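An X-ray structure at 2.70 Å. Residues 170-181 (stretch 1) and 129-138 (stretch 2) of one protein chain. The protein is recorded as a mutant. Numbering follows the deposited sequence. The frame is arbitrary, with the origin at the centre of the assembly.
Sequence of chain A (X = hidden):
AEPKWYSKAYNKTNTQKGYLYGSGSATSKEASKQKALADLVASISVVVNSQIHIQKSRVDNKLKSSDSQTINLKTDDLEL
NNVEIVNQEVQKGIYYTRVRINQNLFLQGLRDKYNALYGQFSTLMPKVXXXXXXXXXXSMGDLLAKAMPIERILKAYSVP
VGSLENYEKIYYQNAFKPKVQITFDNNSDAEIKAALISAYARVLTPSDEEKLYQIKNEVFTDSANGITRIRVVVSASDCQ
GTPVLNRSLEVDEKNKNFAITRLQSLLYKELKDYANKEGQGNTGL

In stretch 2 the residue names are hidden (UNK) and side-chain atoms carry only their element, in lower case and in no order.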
ATOM      1  N   ILE A 170      -3.258   1.098  16.231  1.00 60.35           N
ATOM      2  CA  ILE A 170      -2.549  -0.183  16.087  1.00 56.09           C
ATOM      3  C   ILE A 170      -1.397  -0.137  15.085  1.00 53.55           C
ATOM      4  O   ILE A 170      -0.447  -0.904  15.191  1.00 57.79           O
ATOM      5  CB  ILE A 170      -3.544  -1.249  15.657  1.00 57.34           C
ATOM      6  CG1 ILE A 170      -4.558  -1.461  16.771  1.00 59.34           C
ATOM      7  CG2 ILE A 170      -2.839  -2.536  15.264  1.00 61.29           C
ATOM      8  CD1 ILE A 170      -5.830  -2.106  16.264  1.00 80.11           C
ATOM      9  N   TYR A 171      -1.506   0.752  14.099  1.00 56.80           N
ATOM     10  CA  TYR A 171      -0.506   0.906  13.023  1.00 54.05           C
ATOM     11  C   TYR A 171       0.701   1.723  13.499  1.00 55.61           C
ATOM     12  O   TYR A 171       1.835   1.291  13.371  1.00 62.46           O
ATOM     13  CB  TYR A 171      -1.142   1.593  11.800  1.00 44.83           C
ATOM     14  CG  TYR A 171      -0.177   1.930  10.682  1.00 40.60           C
ATOM     15  CD1 TYR A 171       0.023   3.238  10.263  1.00 40.28           C
ATOM     16  CD2 TYR A 171       0.524   0.938  10.042  1.00 44.63           C
ATOM     17  CE1 TYR A 171       0.894   3.541   9.217  1.00 37.93           C
ATOM     18  CE2 TYR A 171       1.370   1.212   8.989  1.00 43.68           C
ATOM     19  CZ  TYR A 171       1.566   2.528   8.584  1.00 40.81           C
ATOM     20  OH  TYR A 171       2.444   2.790   7.531  1.00 39.24           O
ATOM     21  N   TYR A 172       0.448   2.903  14.054  1.00 55.98           N
ATOM     22  CA  TYR A 172       1.522   3.723  14.599  1.00 53.57           C
ATOM     23  C   TYR A 172       2.216   3.073  15.769  1.00 50.97           C
ATOM     24  O   TYR A 172       3.431   3.250  15.927  1.00 58.24           O
ATOM     25  CB  TYR A 172       1.082   5.156  14.886  1.00 52.44           C
ATOM     26  CG  TYR A 172       0.911   5.914  13.604  1.00 49.83           C
ATOM     27  CD1 TYR A 172      -0.247   6.592  13.327  1.00 49.35           C
ATOM     28  CD2 TYR A 172       1.904   5.892  12.621  1.00 51.98           C
ATOM     29  CE1 TYR A 172      -0.431   7.286  12.122  1.00 49.08           C
ATOM     30  CE2 TYR A 172       1.740   6.567  11.406  1.00 50.42           C
ATOM     31  CZ  TYR A 172       0.565   7.256  11.167  1.00 51.12           C
ATOM     32  OH  TYR A 172       0.362   7.902   9.987  1.00 59.62           O
ATOM     33  N   GLN A 173       1.508   2.236  16.521  1.00 52.08           N
ATOM     34  CA  GLN A 173       2.168   1.622  17.656  1.00 61.87           C
ATOM     35  C   GLN A 173       2.820   0.283  17.439  1.00 58.15           C
ATOM     36  O   GLN A 173       3.444  -0.228  18.341  1.00 70.60           O
ATOM     37  CB  GLN A 173       1.311   1.624  18.910  1.00 66.18           C
ATOM     38  CG  GLN A 173       0.120   0.723  18.856  1.00 81.26           C
ATOM     39  CD  GLN A 173      -0.448   0.498  20.234  1.00 86.97           C
ATOM     40  OE1 GLN A 173      -0.014  -0.394  20.950  1.00 82.49           O
ATOM     41  NE2 GLN A 173      -1.411   1.320  20.619  1.00 88.61           N
ATOM     42  N   ASN A 174       2.726  -0.272  16.250  1.00 58.72           N
ATOM     43  CA  ASN A 174       3.318  -1.584  16.019  1.00 54.68           C
ATOM     44  C   ASN A 174       3.913  -1.658  14.652  1.00 55.01           C
ATOM     45  O   ASN A 174       4.842  -2.436  14.421  1.00 57.24           O
ATOM     46  CB  ASN A 174       2.266  -2.698  16.130  1.00 60.51           C
ATOM     47  CG  ASN A 174       1.664  -2.797  17.515  1.00 72.87           C
ATOM     48  OD1 ASN A 174       2.369  -3.080  18.485  1.00 87.43           O
ATOM     49  ND2 ASN A 174       0.360  -2.559  17.621  1.00 61.07           N
ATOM     50  N   ALA A 175       3.367  -0.881  13.725  1.00 50.34           N
ATOM     51  CA  ALA A 175       3.638  -1.158  12.324  1.00 50.98           C
ATOM     52  C   ALA A 175       4.365  -0.060  11.596  1.00 52.86           C
ATOM     53  O   ALA A 175       5.146  -0.370  10.721  1.00 57.43           O
ATOM     54  CB  ALA A 175       2.359  -1.519  11.584  1.00 54.42           C
ATOM     55  N   PHE A 176       4.125   1.211  11.917  1.00 57.68           N
ATOM     56  CA  PHE A 176       4.893   2.279  11.260  1.00 60.74           C
ATOM     57  C   PHE A 176       6.328   2.175  11.724  1.00 62.89           C
ATOM     58  O   PHE A 176       6.649   2.384  12.882  1.00 74.76           O
ATOM     59  CB  PHE A 176       4.328   3.658  11.504  1.00 54.40           C
ATOM     60  CG  PHE A 176       4.958   4.718  10.659  1.00 52.29           C
ATOM     61  CD1 PHE A 176       4.742   4.751   9.295  1.00 47.23           C
ATOM     62  CD2 PHE A 176       5.749   5.727  11.239  1.00 53.95           C
ATOM     63  CE1 PHE A 176       5.320   5.747   8.499  1.00 52.11           C
ATOM     64  CE2 PHE A 176       6.327   6.730  10.459  1.00 55.42           C
ATOM     65  CZ  PHE A 176       6.122   6.742   9.074  1.00 54.12           C
ATOM     66  N   LYS A 177       7.154   1.786  10.771  1.00 71.41           N
ATOM     67  CA  LYS A 177       8.535   1.342  10.968  1.00 72.43           C
ATOM     68  C   LYS A 177       8.769  -0.179  10.782  1.00 79.92           C
ATOM     69  O   LYS A 177       9.023  -0.653   9.668  1.00 86.35           O
ATOM     70  CB  LYS A 177       9.168   1.984  12.186  1.00 59.60           C
ATOM     71  CG  LYS A 177       9.380   3.462  11.816  1.00 61.09           C
ATOM     72  CD  LYS A 177       9.915   3.624  10.375  1.00 45.33           C
ATOM     73  CE  LYS A 177       9.325   4.839   9.702  1.00 49.32           C
ATOM     74  NZ  LYS A 177       9.933   5.175   8.365  1.00 49.57           N
ATOM     75  N   PRO A 178       8.683  -0.954  11.848  1.00 78.14           N
ATOM     76  CA  PRO A 178       8.483  -0.564  13.204  1.00 76.83           C
ATOM     77  C   PRO A 178       9.708  -0.988  14.011  1.00 76.65           C
ATOM     78  O   PRO A 178      10.851  -0.936  13.512  1.00 61.51           O
ATOM     79  CB  PRO A 178       7.317  -1.447  13.587  1.00 88.71           C
ATOM     80  CG  PRO A 178       7.620  -2.742  12.865  1.00 80.61           C
ATOM     81  CD  PRO A 178       8.440  -2.396  11.657  1.00 63.56           C
ATOM     82  N   LYS A 179       9.448  -1.457  15.228  1.00 68.10           N
ATOM     83  CA  LYS A 179      10.494  -1.847  16.140  1.00 63.62           C
ATOM     84  C   LYS A 179      10.895  -3.278  15.833  1.00 62.95           C
ATOM     85  O   LYS A 179      10.062  -4.185  15.898  1.00 75.81           O
ATOM     86  CB  LYS A 179       9.990  -1.715  17.584  1.00 68.30           C
ATOM     87  CG  LYS A 179       9.915  -0.284  18.174  1.00 73.23           C
ATOM     88  CD  LYS A 179       8.658  -0.137  19.021  1.00 76.49           C
ATOM     89  CE  LYS A 179       8.595   1.149  19.805  1.00 75.55           C
ATOM     90  NZ  LYS A 179       9.229   0.942  21.126  1.00 71.09           N
ATOM     91  N   VAL A 180      12.148  -3.466  15.436  1.00 58.87           N
ATOM     92  CA  VAL A 180      12.749  -4.786  15.429  1.00 68.59           C
ATOM     93  C   VAL A 180      14.159  -4.770  16.008  1.00 83.38           C
ATOM     94  O   VAL A 180      14.961  -3.884  15.679  1.00 80.75           O
ATOM     95  CB  VAL A 180      12.744  -5.394  14.030  1.00 69.46           C
ATOM     96  CG1 VAL A 180      11.351  -5.247  13.447  1.00 72.26           C
ATOM     97  CG2 VAL A 180      13.793  -4.755  13.116  1.00 64.67           C
ATOM     98  N   GLN A 181      14.439  -5.744  16.879  1.00 89.85           N
ATOM     99  CA  GLN A 181      15.776  -5.941  17.467  1.00 92.57           C
ATOM    100  C   GLN A 181      16.839  -6.191  16.408  1.00 85.60           C
ATOM    101  O   GLN A 181      16.604  -6.926  15.466  1.00100.47           O
ATOM    102  CB  GLN A 181      15.756  -7.104  18.458  1.00 99.44           C
ATOM    103  CG  GLN A 181      16.983  -7.209  19.350  1.00119.49           C
ATOM    104  CD  GLN A 181      16.693  -8.004  20.608  1.00130.57           C
ATOM    105  OE1 GLN A 181      16.180  -9.126  20.542  1.00129.57           O
ATOM    106  NE2 GLN A 181      17.018  -7.427  21.763  1.00132.83           N
ATOM    107  N   UNK A 129       3.523 -12.726  17.388  1.00162.68           N
ATOM    108  CA  UNK A 129       4.449 -11.886  18.150  1.00144.48           C
ATOM    109  C   UNK A 129       3.747 -10.619  18.696  1.00135.27           C
ATOM    110  O   UNK A 129       2.511 -10.551  18.769  1.00131.42           O
ATOM    111  s   UNK A 129       6.406 -12.787  16.244  1.00156.12           S
ATOM    112  c   UNK A 129       5.659 -11.493  17.279  1.00142.42           C
ATOM    113  N   UNK A 130       4.543  -9.632  19.098  1.00122.63           N
ATOM    114  CA  UNK A 130       4.040  -8.300  19.383  1.00107.28           C
ATOM    115  C   UNK A 130       4.553  -7.387  18.274  1.00104.76           C
ATOM    116  O   UNK A 130       3.974  -6.341  18.006  1.00102.05           O
ATOM    117  n   UNK A 130       4.098  -9.102  25.661  1.00118.71           N
ATOM    118  c   UNK A 130       3.690  -8.457  21.882  1.00110.28           C
ATOM    119  c   UNK A 130       4.402  -8.444  23.231  1.00123.50           C
ATOM    120  c   UNK A 130       4.506  -7.841  20.759  1.00106.75           C
ATOM    121  c   UNK A 130       3.587  -9.214  24.268  1.00126.99           C
ATOM    122  N   UNK A 131       5.622  -7.836  17.613  1.00100.77           N
ATOM    123  CA  UNK A 131       6.313  -7.087  16.560  1.00 97.95           C
ATOM    124  C   UNK A 131       5.914  -7.477  15.154  1.00 94.15           C
ATOM    125  O   UNK A 131       5.390  -8.560  14.937  1.00104.83           O
ATOM    126  N   UNK A 132       6.157  -6.582  14.201  1.00 84.01           N
ATOM    127  CA  UNK A 132       5.654  -6.741  12.836  1.00 76.85           C
ATOM    128  C   UNK A 132       6.900  -6.690  11.969  1.00 76.23           C
ATOM    129  O   UNK A 132       7.972  -6.487  12.525  1.00 78.17           O
ATOM    130  c   UNK A 132       3.596  -5.379  13.362  1.00 73.47           C
ATOM    131  c   UNK A 132       4.796  -5.527  12.434  1.00 74.06           C
ATOM    132  c   UNK A 132       4.357  -5.599  10.964  1.00 76.18           C
ATOM    133  N   UNK A 133       6.797  -6.858  10.641  1.00 62.31           N
ATOM    134  CA  UNK A 133       7.993  -6.744   9.847  1.00 65.85           C
ATOM    135  C   UNK A 133       7.921  -6.481   8.378  1.00 67.59           C
ATOM    136  O   UNK A 133       7.580  -7.361   7.602  1.00 90.54           O
ATOM    137  c   UNK A 133      10.437  -8.028   8.212  1.00 91.25           C
ATOM    138  c   UNK A 133      12.451  -7.713  10.077  1.00 89.92           C
ATOM    139  c   UNK A 133      11.757  -7.912   7.791  1.00 83.92           C
ATOM    140  c   UNK A 133      12.769  -7.738   8.721  1.00 79.21           C
ATOM    141  c   UNK A 133      10.116  -8.008   9.564  1.00 84.31           C
ATOM    142  c   UNK A 133      11.126  -7.837  10.487  1.00 86.06           C
ATOM    143  c   UNK A 133       8.705  -8.071  10.021  1.00 79.22           C
ATOM    144  N   UNK A 134       8.373  -5.305   8.014  1.00 74.29           N
ATOM    145  CA  UNK A 134       8.477  -4.836   6.642  1.00 84.38           C
ATOM    146  C   UNK A 134       7.171  -5.099   5.925  1.00 93.08           C
ATOM    147  O   UNK A 134       6.166  -4.546   6.320  1.00105.10           O
ATOM    148  c   UNK A 134      11.561  -3.759   5.522  1.00 73.44           C
ATOM    149  c   UNK A 134      11.071  -4.917   6.387  1.00 79.55           C
ATOM    150  c   UNK A 134       9.694  -5.399   5.915  1.00 83.48           C
ATOM    151  c   UNK A 134      11.065  -4.590   7.880  1.00 74.34           C
ATOM    152  N   UNK A 135       7.185  -5.928   4.883  1.00102.39           N
ATOM    153  CA  UNK A 135       5.994  -6.186   4.063  1.00 91.16           C
ATOM    154  C   UNK A 135       4.666  -6.194   4.848  1.00 78.39           C
ATOM    155  O   UNK A 135       3.717  -5.498   4.484  1.00 84.44           O
ATOM    156  n   UNK A 135       7.985  -8.927   0.502  1.00 89.49           N
ATOM    157  c   UNK A 135       7.534  -8.961   1.760  1.00 97.10           C
ATOM    158  c   UNK A 135       7.504  -7.645   2.531  1.00 95.54           C
ATOM    159  c   UNK A 135       6.163  -7.469   3.258  1.00 90.46           C
ATOM    160  o   UNK A 135       7.110  -9.998   2.284  1.00 92.86           O
ATOM    161  N   UNK A 136       4.594  -6.934   5.937  1.00 60.26           N
ATOM    162  CA  UNK A 136       3.381  -6.898   6.749  1.00 57.49           C
ATOM    163  C   UNK A 136       2.981  -5.480   7.229  1.00 69.91           C
ATOM    164  O   UNK A 136       1.828  -5.191   7.548  1.00 81.74           O
ATOM    165  o   UNK A 136       2.231  -8.352  11.256  1.00 84.83           O
ATOM    166  c   UNK A 136       3.589  -7.811   7.928  1.00 59.29           C
ATOM    167  c   UNK A 136       2.920  -8.441  10.225  1.00 81.73           C
ATOM    168  n   UNK A 136       4.090  -9.110  10.181  1.00 81.18           N
ATOM    169  c   UNK A 136       2.496  -7.754   8.952  1.00 66.91           C
ATOM    170  N   UNK A 137       3.958  -4.591   7.269  1.00 70.73           N
ATOM    171  CA  UNK A 137       3.769  -3.208   7.666  1.00 60.37           C
ATOM    172  C   UNK A 137       3.377  -2.356   6.439  1.00 62.09           C
ATOM    173  O   UNK A 137       2.373  -1.652   6.452  1.00 63.59           O
ATOM    174  c   UNK A 137       5.079  -2.738   8.288  1.00 61.64           C
ATOM    175  o   UNK A 137       5.088  -1.362   8.558  1.00 67.12           O
ATOM    176  N   UNK A 138       4.171  -2.426   5.372  1.00 59.98           N
ATOM    177  CA  UNK A 138       3.837  -1.789   4.102  1.00 56.88           C
ATOM    178  C   UNK A 138       2.385  -2.094   3.713  1.00 58.31           C
ATOM    179  O   UNK A 138       1.665  -1.231   3.238  1.00 60.14           O
ATOM    180  c   UNK A 138       4.700  -0.205   1.588  1.00 70.58           C
ATOM    181  n   UNK A 138       5.573   1.601   0.227  1.00 76.11           N
ATOM    182  c   UNK A 138       4.483  -1.719   1.620  1.00 59.59           C
ATOM    183  c   UNK A 138       4.682   0.397   0.188  1.00 70.43           C
ATOM    184  c   UNK A 138       4.765  -2.300   3.008  1.00 51.14           C
TER

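Position 129 has two side-chain atoms, one carbon and then a sulfur. The pair stays out of reach of stretch 1, and the sulfur is hydrogen-bonded elsewhere in the structure. A lone sulfur directly on CB makes this Cys-129.

Position 130 carries four carbons in a row ending in a nitrogen, nearly fully extended. The chain end leads away from stretch 1, and what meets the other side is backbone: the carbonyl O lies 3.7 Å from Asn-174 OD1, with no hydrogen bond between these two oxygens. The unbranched chain with its terminal nitrogen is Lys-130.

Position 131 has no side-chain atoms. Its CA lies 6.3 Å from Asn-174 CA, and an ideal CB here would sit 3.9 Å from Lys-179 O. The bare backbone is Gly-131.

Position 132 shows three carbons, one carrying the other two, with the fork at CB. It points toward stretch 1 and lies among Asn-174, Ala-175 and Pro-178. A short fork at CB with no oxygen is Val-132. Its CG2 comes within 3.4 Å of Asn-174 O and 4.4 Å of Ala-175 CB, while its CB is 4.0 Å from Pro-178 CG.

Position 133 has one carbon followed by a ring of six, with no oxygen on the ring. Its CA-to-CB bond points away, yet the ring comes back nearer, and a ring carbon approaches Val-180. This is Phe-133, whose CD1 lies 3.9 Å from Val-180 CG1.

Position 134 has four carbons, forked at the second, and its side chain makes no contact with stretch 1. That fork defines Leu-134, which occupies the N-cap position right before a helix.

Position 135 has three carbons, the third carrying one oxygen and one nitrogen, in the helix and beyond reach of stretch 1. An amide at the end of that length is glutamine, Gln-135.

Position 136 repeats that composition and connectivity, and its side chain also makes no contact with stretch 1. It is Gln-136.

Position 137 has one carbon and one oxygen, pointing toward stretch 1, with the oxygen close to the carbonyl of Ala-175. A hydroxyl on CB with no further branch is Ser-137. Its OG donates a very short hydrogen bond to Ala-175 O, 2.4 Å away, while its backbone O lies 4.0 Å from Tyr-171 CE2, at the edge of that ring.

Position 138 again has four carbons in a row ending in nitrogen, exposed, its CA-to-CB bond pointing away and no atom touching stretch 1: Lys-138.

The contact joins a small apolar patch to one polar tie. Val-132 packs against Ala-175 and Pro-178, and Phe-133 extends the patch to Val-180. Ser-137, on the first helical turn, reaches the carbonyl of Ala-175 across a CA separation of 5.1 Å, close enough for a short side chain. Stretch 1 steadies its own bend, with Ala-175 N and Phe-176 N each 2.7 Å from Tyr-171 O and Asn-174 ND2 donating to Ile-170 O at 3.0 Å. The rule is compact: small side chains where backbones approach, and neither lysine side chain within contact distance.

Stretch 2 (129-138) CKGVFLQQSK
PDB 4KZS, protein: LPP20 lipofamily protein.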